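Local atomic coordinates of aldehyde dehydrogenase 12 (Zea mays, PDB entry 6D97), a protein that catalyses the NAD+-dependent oxidation of L-glutamate gamma-semialdehyde to glutamate, the last step of proline catabolism in plants. Residues Q46-G51 against L243-M248; E419-G424 against L448-E453; S138-Q143 against Y321-Q326. One frame throughout, in Å; residues are numbered along the deposited sequence.

Contact 1 of 3, residues Q46-G51 against L243-M248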
loop_
_atom_site.group_PDB
_atom_site.type_symbol
_atom_site.label_atom_id
_atom_site.label_comp_id
_atom_site.label_asym_id
_atom_site.label_seq_id
_atom_site.Cartn_x
_atom_site.Cartn_y
_atom_site.Cartn_z
ATOM N N GLN A 46 -22.910 10.647 -34.346
ATOM C CA GLN A 46 -24.005 11.178 -33.553
ATOM C C GLN A 46 -23.562 11.413 -32.119
ATOM O O GLN A 46 -22.525 10.921 -31.663
ATOM C CB GLN A 46 -25.207 10.229 -33.582
ATOM C CG GLN A 46 -25.756 9.975 -34.974
ATOM C CD GLN A 46 -26.918 9.011 -34.969
ATOM O OE1 GLN A 46 -26.734 7.800 -35.084
ATOM N NE2 GLN A 46 -28.126 9.542 -34.822
ATOM N N ASN A 47 -24.377 12.179 -31.411
ATOM C CA ASN A 47 -24.226 12.336 -29.978
ATOM C C ASN A 47 -25.033 11.264 -29.257
ATOM O O ASN A 47 -25.945 10.653 -29.817
ATOM C CB ASN A 47 -24.681 13.727 -29.533
ATOM C CG ASN A 47 -24.077 14.835 -30.377
ATOM O OD1 ASN A 47 -22.891 15.150 -30.256
ATOM N ND2 ASN A 47 -24.893 15.433 -31.244
ATOM N N PHE A 48 -24.679 11.037 -27.997
ATOM C CA PHE A 48 -25.448 10.178 -27.109
ATOM C C PHE A 48 -25.731 10.961 -25.839
ATOM O O PHE A 48 -24.797 11.384 -25.149
ATOM C CB PHE A 48 -24.694 8.885 -26.791
ATOM C CG PHE A 48 -25.539 7.836 -26.132
ATOM C CD1 PHE A 48 -26.349 7.009 -26.891
ATOM C CD2 PHE A 48 -25.513 7.666 -24.759
ATOM C CE1 PHE A 48 -27.120 6.038 -26.293
ATOM C CE2 PHE A 48 -26.281 6.696 -24.156
ATOM C CZ PHE A 48 -27.089 5.883 -24.923
ATOM N N VAL A 49 -27.009 11.159 -25.535
ATOM C CA VAL A 49 -27.403 11.939 -24.369
ATOM C C VAL A 49 -28.759 11.444 -23.897
ATOM O O VAL A 49 -29.621 11.080 -24.704
ATOM C CB VAL A 49 -27.424 13.451 -24.684
ATOM C CG1 VAL A 49 -28.550 13.787 -25.649
ATOM C CG2 VAL A 49 -27.551 14.264 -23.411
ATOM N N GLN A 50 -28.924 11.418 -22.576
ATOM C CA GLN A 50 -30.150 10.959 -21.929
ATOM C C GLN A 50 -30.573 9.584 -22.441
ATOM O O GLN A 50 -31.764 9.287 -22.556
ATOM C CB GLN A 50 -31.273 11.987 -22.101
ATOM C CG GLN A 50 -30.792 13.429 -21.986
ATOM C CD GLN A 50 -31.655 14.263 -21.068
ATOM O OE1 GLN A 50 -31.738 13.999 -19.869
ATOM N NE2 GLN A 50 -32.309 15.273 -21.627
ATOM N N GLY A 51 -29.592 8.741 -22.765
ATOM C CA GLY A 51 -29.831 7.343 -23.065
ATOM C C GLY A 51 -30.117 6.985 -24.508
ATOM O O GLY A 51 -30.492 5.837 -24.771
ATOM N N LEU A 243 -22.663 -1.503 -20.833
ATOM C CA LEU A 243 -22.590 -0.129 -20.351
ATOM C C LEU A 243 -23.988 0.477 -20.321
ATOM O O LEU A 243 -24.638 0.561 -21.374
ATOM C CB LEU A 243 -21.677 0.718 -21.233
ATOM C CG LEU A 243 -21.791 2.233 -21.023
ATOM C CD1 LEU A 243 -21.235 2.652 -19.677
ATOM C CD2 LEU A 243 -21.097 2.978 -22.158
ATOM N N PRO A 244 -24.491 0.895 -19.158
ATOM C CA PRO A 244 -25.865 1.404 -19.093
ATOM C C PRO A 244 -26.033 2.678 -19.904
ATOM O O PRO A 244 -25.156 3.545 -19.928
ATOM C CB PRO A 244 -26.079 1.655 -17.596
ATOM C CG PRO A 244 -25.099 0.758 -16.925
ATOM C CD PRO A 244 -23.898 0.739 -17.820
ATOM N N ALA A 245 -27.181 2.774 -20.581
ATOM C CA ALA A 245 -27.470 3.935 -21.412
ATOM C C ALA A 245 -27.330 5.234 -20.628
ATOM O O ALA A 245 -26.822 6.233 -21.149
ATOM C CB ALA A 245 -28.876 3.816 -22.002
ATOM N N GLU A 246 -27.753 5.234 -19.364
ATOM C CA GLU A 246 -27.820 6.469 -18.594
ATOM C C GLU A 246 -26.509 6.834 -17.915
ATOM O O GLU A 246 -26.442 7.891 -17.280
ATOM C CB GLU A 246 -28.924 6.367 -17.534
ATOM N N ASP A 247 -25.470 6.004 -18.032
ATOM C CA ASP A 247 -24.253 6.217 -17.258
ATOM C C ASP A 247 -23.305 7.242 -17.875
ATOM O O ASP A 247 -22.451 7.775 -17.159
ATOM C CB ASP A 247 -23.512 4.892 -17.054
ATOM C CG ASP A 247 -24.054 4.099 -15.881
ATOM O OD1 ASP A 247 -25.192 4.382 -15.454
ATOM O OD2 ASP A 247 -23.344 3.200 -15.380
ATOM N N MET A 248 -23.423 7.536 -19.170
ATOM C CA MET A 248 -22.524 8.513 -19.771
ATOM C C MET A 248 -23.196 9.193 -20.954
ATOM O O MET A 248 -24.174 8.694 -21.520
ATOM C CB MET A 248 -21.197 7.872 -20.209
ATOM C CG MET A 248 -21.291 6.902 -21.387
ATOM S SD MET A 248 -21.178 7.658 -23.028
ATOM C CE MET A 248 -19.497 8.273 -23.026
HETATM O O HOH W 1 -27.152 9.047 -21.280
#

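Contact 2 of 3, residues E419-G424 against L448-E453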
loop_
_atom_site.group_PDB
_atom_site.type_symbol
_atom_site.label_atom_id
_atom_site.label_comp_id
_atom_site.label_asym_id
_atom_site.label_seq_id
_atom_site.Cartn_x
_atom_site.Cartn_y
_atom_site.Cartn_z
ATOM N N GLU A 419 23.977 28.324 -28.455
ATOM C CA GLU A 419 23.003 29.259 -29.005
ATOM C C GLU A 419 21.604 28.978 -28.471
ATOM O O GLU A 419 20.820 29.911 -28.262
ATOM C CB GLU A 419 23.017 29.196 -30.533
ATOM C CG GLU A 419 24.393 29.406 -31.163
ATOM C CD GLU A 419 24.908 30.826 -31.007
ATOM O OE1 GLU A 419 24.090 31.722 -30.701
ATOM O OE2 GLU A 419 26.128 31.044 -31.191
ATOM N N ILE A 420 21.280 27.702 -28.245
ATOM C CA ILE A 420 19.975 27.330 -27.696
ATOM C C ILE A 420 19.732 28.039 -26.368
ATOM O O ILE A 420 18.650 28.583 -26.121
ATOM C CB ILE A 420 19.880 25.801 -27.541
ATOM C CG1 ILE A 420 19.955 25.108 -28.900
ATOM C CG2 ILE A 420 18.603 25.405 -26.817
ATOM C CD1 ILE A 420 20.108 23.613 -28.795
ATOM N N LEU A 421 20.746 28.052 -25.498
ATOM C CA LEU A 421 20.578 28.582 -24.150
ATOM C C LEU A 421 20.333 30.082 -24.129
ATOM O O LEU A 421 19.852 30.605 -23.117
ATOM C CB LEU A 421 21.803 28.247 -23.304
ATOM C CG LEU A 421 21.851 26.777 -22.893
ATOM C CD1 LEU A 421 23.040 26.517 -21.995
ATOM C CD2 LEU A 421 20.559 26.385 -22.199
ATOM N N LYS A 422 20.640 30.780 -25.216
ATOM C CA LYS A 422 20.445 32.218 -25.259
ATOM C C LYS A 422 18.961 32.557 -25.288
ATOM O O LYS A 422 18.131 31.787 -25.779
ATOM C CB LYS A 422 21.154 32.805 -26.477
ATOM C CG LYS A 422 22.661 32.632 -26.423
ATOM C CD LYS A 422 23.317 33.054 -27.721
ATOM C CE LYS A 422 24.724 33.558 -27.469
ATOM N NZ LYS A 422 25.729 32.982 -28.401
ATOM N N SER A 423 18.630 33.717 -24.728
ATOM C CA SER A 423 17.250 34.175 -24.721
ATOM C C SER A 423 16.779 34.429 -26.148
ATOM O O SER A 423 17.571 34.736 -27.045
ATOM C CB SER A 423 17.113 35.442 -23.875
ATOM O OG SER A 423 15.840 35.518 -23.254
ATOM N N GLY A 424 15.475 34.283 -26.359
ATOM C CA GLY A 424 14.918 34.394 -27.691
ATOM C C GLY A 424 15.082 33.106 -28.469
ATOM O O GLY A 424 14.095 32.515 -28.920
ATOM N N LEU A 448 27.283 19.078 -19.323
ATOM C CA LEU A 448 26.031 18.475 -18.873
ATOM C C LEU A 448 25.164 19.479 -18.124
ATOM O O LEU A 448 23.931 19.409 -18.194
ATOM C CB LEU A 448 26.305 17.254 -17.994
ATOM C CG LEU A 448 25.033 16.528 -17.536
ATOM C CD1 LEU A 448 24.199 16.089 -18.738
ATOM C CD2 LEU A 448 25.343 15.348 -16.625
ATOM N N GLU A 449 25.787 20.428 -17.418
ATOM C CA GLU A 449 25.019 21.445 -16.706
ATOM C C GLU A 449 24.188 22.284 -17.667
ATOM O O GLU A 449 23.036 22.620 -17.370
ATOM C CB GLU A 449 25.956 22.336 -15.892
ATOM C CG GLU A 449 26.762 21.586 -14.853
ATOM C CD GLU A 449 25.890 20.969 -13.778
ATOM O OE1 GLU A 449 24.821 21.546 -13.480
ATOM O OE2 GLU A 449 26.270 19.908 -13.234
ATOM N N LEU A 450 24.760 22.634 -18.822
ATOM C CA LEU A 450 24.014 23.397 -19.817
ATOM C C LEU A 450 22.798 22.623 -20.300
ATOM O O LEU A 450 21.719 23.195 -20.492
ATOM C CB LEU A 450 24.925 23.747 -20.994
ATOM C CG LEU A 450 26.229 24.488 -20.695
ATOM C CD1 LEU A 450 26.942 24.873 -21.986
ATOM C CD2 LEU A 450 25.969 25.717 -19.843
ATOM N N VAL A 451 22.957 21.316 -20.503
ATOM C CA VAL A 451 21.839 20.486 -20.935
ATOM C C VAL A 451 20.756 20.461 -19.865
ATOM O O VAL A 451 19.563 20.610 -20.157
ATOM C CB VAL A 451 22.328 19.069 -21.275
ATOM C CG1 VAL A 451 21.149 18.155 -21.534
ATOM C CG2 VAL A 451 23.248 19.115 -22.477
ATOM N N LEU A 452 21.157 20.277 -18.606
ATOM C CA LEU A 452 20.185 20.243 -17.520
ATOM C C LEU A 452 19.560 21.611 -17.284
ATOM O O LEU A 452 18.385 21.694 -16.904
ATOM C CB LEU A 452 20.843 19.726 -16.241
ATOM C CG LEU A 452 21.358 18.287 -16.310
ATOM C CD1 LEU A 452 22.115 17.919 -15.045
ATOM C CD2 LEU A 452 20.198 17.325 -16.543
ATOM N N GLU A 453 20.321 22.690 -17.497
ATOM C CA GLU A 453 19.733 24.025 -17.431
ATOM C C GLU A 453 18.643 24.190 -18.480
ATOM O O GLU A 453 17.571 24.737 -18.194
ATOM C CB GLU A 453 20.809 25.096 -17.615
ATOM C CG GLU A 453 20.240 26.509 -17.688
ATOM C CD GLU A 453 21.257 27.545 -18.140
ATOM O OE1 GLU A 453 22.467 27.341 -17.908
ATOM O OE2 GLU A 453 20.844 28.563 -18.737
#

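Contact 3 of 3, residues S138-Q143 against Y321-Q326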
loop_
_atom_site.group_PDB
_atom_site.type_symbol
_atom_site.label_atom_id
_atom_site.label_comp_id
_atom_site.label_asym_id
_atom_site.label_seq_id
_atom_site.Cartn_x
_atom_site.Cartn_y
_atom_site.Cartn_z
ATOM N N SER A 138 -7.228 9.771 -38.040
ATOM C CA SER A 138 -5.959 10.227 -37.476
ATOM C C SER A 138 -4.850 9.440 -38.161
ATOM O O SER A 138 -4.355 8.447 -37.611
ATOM C CB SER A 138 -5.916 10.057 -35.958
ATOM O OG SER A 138 -4.694 10.532 -35.428
ATOM N N PRO A 139 -4.431 9.867 -39.354
ATOM C CA PRO A 139 -3.565 9.032 -40.200
ATOM C C PRO A 139 -2.254 8.663 -39.522
ATOM O O PRO A 139 -1.513 9.522 -39.035
ATOM C CB PRO A 139 -3.338 9.909 -41.438
ATOM C CG PRO A 139 -4.548 10.791 -41.479
ATOM C CD PRO A 139 -4.856 11.094 -40.046
ATOM N N LYS A 140 -1.987 7.361 -39.495
ATOM C CA LYS A 140 -0.780 6.776 -38.932
ATOM C C LYS A 140 -0.674 5.373 -39.512
ATOM O O LYS A 140 -1.621 4.863 -40.113
ATOM C CB LYS A 140 -0.832 6.754 -37.402
ATOM C CG LYS A 140 -1.996 5.949 -36.854
ATOM C CD LYS A 140 -2.016 5.953 -35.335
ATOM C CE LYS A 140 -2.558 7.265 -34.782
ATOM N NZ LYS A 140 -2.687 7.244 -33.296
ATOM N N SER A 141 0.490 4.754 -39.334
ATOM C CA SER A 141 0.689 3.420 -39.884
ATOM C C SER A 141 -0.274 2.427 -39.236
ATOM O O SER A 141 -0.818 2.661 -38.153
ATOM C CB SER A 141 2.133 2.961 -39.686
ATOM O OG SER A 141 2.365 2.552 -38.350
ATOM N N TYR A 142 -0.491 1.305 -39.928
ATOM C CA TYR A 142 -1.421 0.297 -39.427
ATOM C C TYR A 142 -0.974 -0.255 -38.080
ATOM O O TYR A 142 -1.804 -0.516 -37.203
ATOM C CB TYR A 142 -1.573 -0.837 -40.439
ATOM C CG TYR A 142 -2.542 -1.917 -40.001
ATOM C CD1 TYR A 142 -3.911 -1.747 -40.146
ATOM C CD2 TYR A 142 -2.088 -3.103 -39.437
ATOM C CE1 TYR A 142 -4.801 -2.726 -39.749
ATOM C CE2 TYR A 142 -2.972 -4.089 -39.039
ATOM C CZ TYR A 142 -4.325 -3.897 -39.197
ATOM O OH TYR A 142 -5.196 -4.884 -38.799
ATOM N N GLN A 143 0.335 -0.442 -37.895
ATOM C CA GLN A 143 0.823 -0.992 -36.635
ATOM C C GLN A 143 0.676 0.011 -35.496
ATOM O O GLN A 143 0.385 -0.375 -34.357
ATOM C CB GLN A 143 2.277 -1.440 -36.787
ATOM C CG GLN A 143 2.441 -2.711 -37.611
ATOM C CD GLN A 143 3.875 -3.206 -37.648
ATOM O OE1 GLN A 143 4.484 -3.293 -38.715
ATOM N NE2 GLN A 143 4.420 -3.535 -36.480
ATOM N N TYR A 321 9.298 10.347 -35.256
ATOM C CA TYR A 321 8.611 10.397 -36.539
ATOM C C TYR A 321 7.461 9.419 -36.720
ATOM O O TYR A 321 6.718 9.568 -37.696
ATOM C CB TYR A 321 9.624 10.193 -37.673
ATOM C CG TYR A 321 10.678 11.268 -37.676
ATOM C CD1 TYR A 321 10.321 12.606 -37.554
ATOM C CD2 TYR A 321 12.026 10.946 -37.770
ATOM C CE1 TYR A 321 11.275 13.596 -37.545
ATOM C CE2 TYR A 321 12.991 11.929 -37.760
ATOM C CZ TYR A 321 12.610 13.252 -37.649
ATOM O OH TYR A 321 13.564 14.241 -37.637
ATOM N N ALA A 322 7.285 8.433 -35.841
ATOM C CA ALA A 322 6.068 7.634 -35.887
ATOM C C ALA A 322 4.860 8.548 -35.734
ATOM O O ALA A 322 4.896 9.524 -34.980
ATOM C CB ALA A 322 6.070 6.566 -34.794
ATOM N N CYS A 323 3.798 8.244 -36.479
ATOM C CA CYS A 323 2.619 9.103 -36.579
ATOM C C CYS A 323 2.974 10.506 -37.054
ATOM O O CYS A 323 2.240 11.456 -36.767
ATOM C CB CYS A 323 1.865 9.183 -35.246
ATOM S SG CYS A 323 1.453 7.575 -34.527
ATOM N N SER A 324 4.096 10.652 -37.764
ATOM C CA SER A 324 4.606 11.958 -38.188
ATOM C C SER A 324 4.766 12.898 -36.997
ATOM O O SER A 324 4.439 14.084 -37.063
ATOM C CB SER A 324 3.706 12.578 -39.260
ATOM O OG SER A 324 3.303 11.607 -40.209
ATOM N N GLY A 325 5.251 12.350 -35.884
ATOM C CA GLY A 325 5.513 13.122 -34.686
ATOM C C GLY A 325 4.291 13.560 -33.913
ATOM O O GLY A 325 4.437 14.271 -32.911
ATOM N N GLN A 326 3.092 13.155 -34.330
ATOM C CA GLN A 326 1.863 13.607 -33.681
ATOM C C GLN A 326 1.554 12.755 -32.446
ATOM O O GLN A 326 0.517 12.104 -32.332
ATOM C CB GLN A 326 0.715 13.598 -34.681
ATOM C CG GLN A 326 0.923 14.574 -35.830
ATOM C CD GLN A 326 -0.117 14.427 -36.912
ATOM O OE1 GLN A 326 -1.002 15.271 -37.056
ATOM N NE2 GLN A 326 -0.020 13.346 -37.680
HETATM O O HOH W 2 -1.177 10.167 -33.738
HETATM O O HOH W 3 3.080 6.145 -38.212
#

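Contact 1 of 3, residues Q46-G51 against L243-M248
The carbonyl oxygen A245 O is approached by both a ring edge and a water: F48 CE2 comes to 3.1 Å from A245 O, and water 1 lies 2.8 Å from the same oxygen, placed to donate to it. That water also accepts a weak bond from G51 N at 2.9 Å, so it spans the two backbones. The edge of the F48 ring faces the carbonyls of A245 and M248, near the ring plane. Beside CE2, F48 CD2 is 3.7 Å from M248 O, and on the other flank F48 CZ touches A245 CB at 4.0 Å. CG lies anti to the backbone N (chi1 -167°), which swings the ring off the strand and points its edge at the 243-248 turn, closed by D247 N bonding to P244 O. G51 CA rests 3.7 Å from A245 O; its backbone (phi 90°) would jam a CB against the carbonyl of Q50. Elsewhere on the ring, W53 meets F48 edge-to-face, and F48 and F250 share a backbone hydrogen bond. Strand 43-49 thereby fastens to strand 249-251, the outermost strand of the parallel Rossmann sheet that binds NAD. Two carbonyl oxygens facing ring hydrogens, which carry a slight positive charge, suggest a modest electrostatic fit, with one water serving as the polar go-between beside it.

Contact 2 of 3, residues E419-G424 against L448-E453
L421 reaches toward helix 448-457 and carries the whole contact. Its CB heads for that helix, and CG, anti to the carbonyl carbon and beside the backbone N (chi1 -74°), carries both methyls on to the helix. CD1 presses on L450 CB at 3.5 Å, tighter than usual for two carbons, and L421 CD1 also meets L450 CD2 at 3.7 Å. The two leucine side chains cross at about a right angle, so this one methyl sits against the root of L450 and one of its branches. The other methyl takes the polar side: L421 CD2 lies 3.8 Å from L450 O, one turn before E453, and 4.1 Å from E453 OE2. Helix 448-457 is the connection of a beta-alpha-beta crossover, linking parallel strands 437-443 and 463-467 of the seven-stranded sheet, and the short helix that begins at L417 follows strand 411-414 of the same sheet. An alanine at L421 would remove both methyls, and L450 CB would probably lose its close partner, with a gap opened between the turn and the helix. The carboxylate of E453 has a stronger partner in R457, whose NH1 forms a salt bridge with OE2 and also donates to L421 O, so one arginine ties the backbone of the turn to the helix. On the side of the turn facing away from the helix, K422 NZ forms a salt bridge with E419 OE1 at 3.1 Å, coming in 48° above the carboxylate plane.

Contact 3 of 3, residues S138-Q143 against Y321-Q326
Direct contact is made by K140 and the sulfur of C323. K140 CB lies 3.8 Å from C323 SG, and the chain then bends at chi3 (77°), keeping K140 CD at 3.9 Å from the same sulfur, so the aliphatic part of the lysine curls round the thiol. Waters make the polar links. Water 3 accepts from S141 N at 3.1 Å and from C323 N at 2.8 Å, satisfying two buried amides at once; water 2 donates to Q326 O at 2.9 Å and takes a weak bond from K140 NZ. Within the 321-326 turn, Q326 NE2 donates to C323 O at 3.1 Å, nearly straight at 167°, while Q326 N reaches that oxygen from the opposite face. Outside partners fix the ends: K140 NZ pairs with E148 and donates to N199 O, Q326 OE1 accepts from L367 N, and S141 OG bonds the C-terminal T547 of a second subunit. Y321-Q326 is the first half of the cysteine signature of the aldehyde dehydrogenase family, with G325 and Q326 at its Gly-Gln positions; it leads into the probable active-site loop, and N199, which matches the oxyanion-hole asparagine of relatives, donates through ND2 to Q326 O.

Contacts 1 and 3 alternate along the chain; contact 2 comes after both. Contact 3 lies closest to the chain's centre; its own centre is 31 Å from each of the others, while contacts 1 and 2, on opposite sides of the chain's centre, are 51 Å apart. Contact 1 joins strand 43-49 of the four-stranded sheet to the edge of the five-stranded NAD-binding sheet. Contact 2 lies at the surface, on helices packed against strand 437-443 of the seven-stranded sheet. Contact 3 brings the start of helix 142-157 to the loop before strand 331-337 of that sheet, with the side chain of Q326 about 8 Å from NAD. They sample the cofactor-binding part, the catalytic-domain surface and the buried region between.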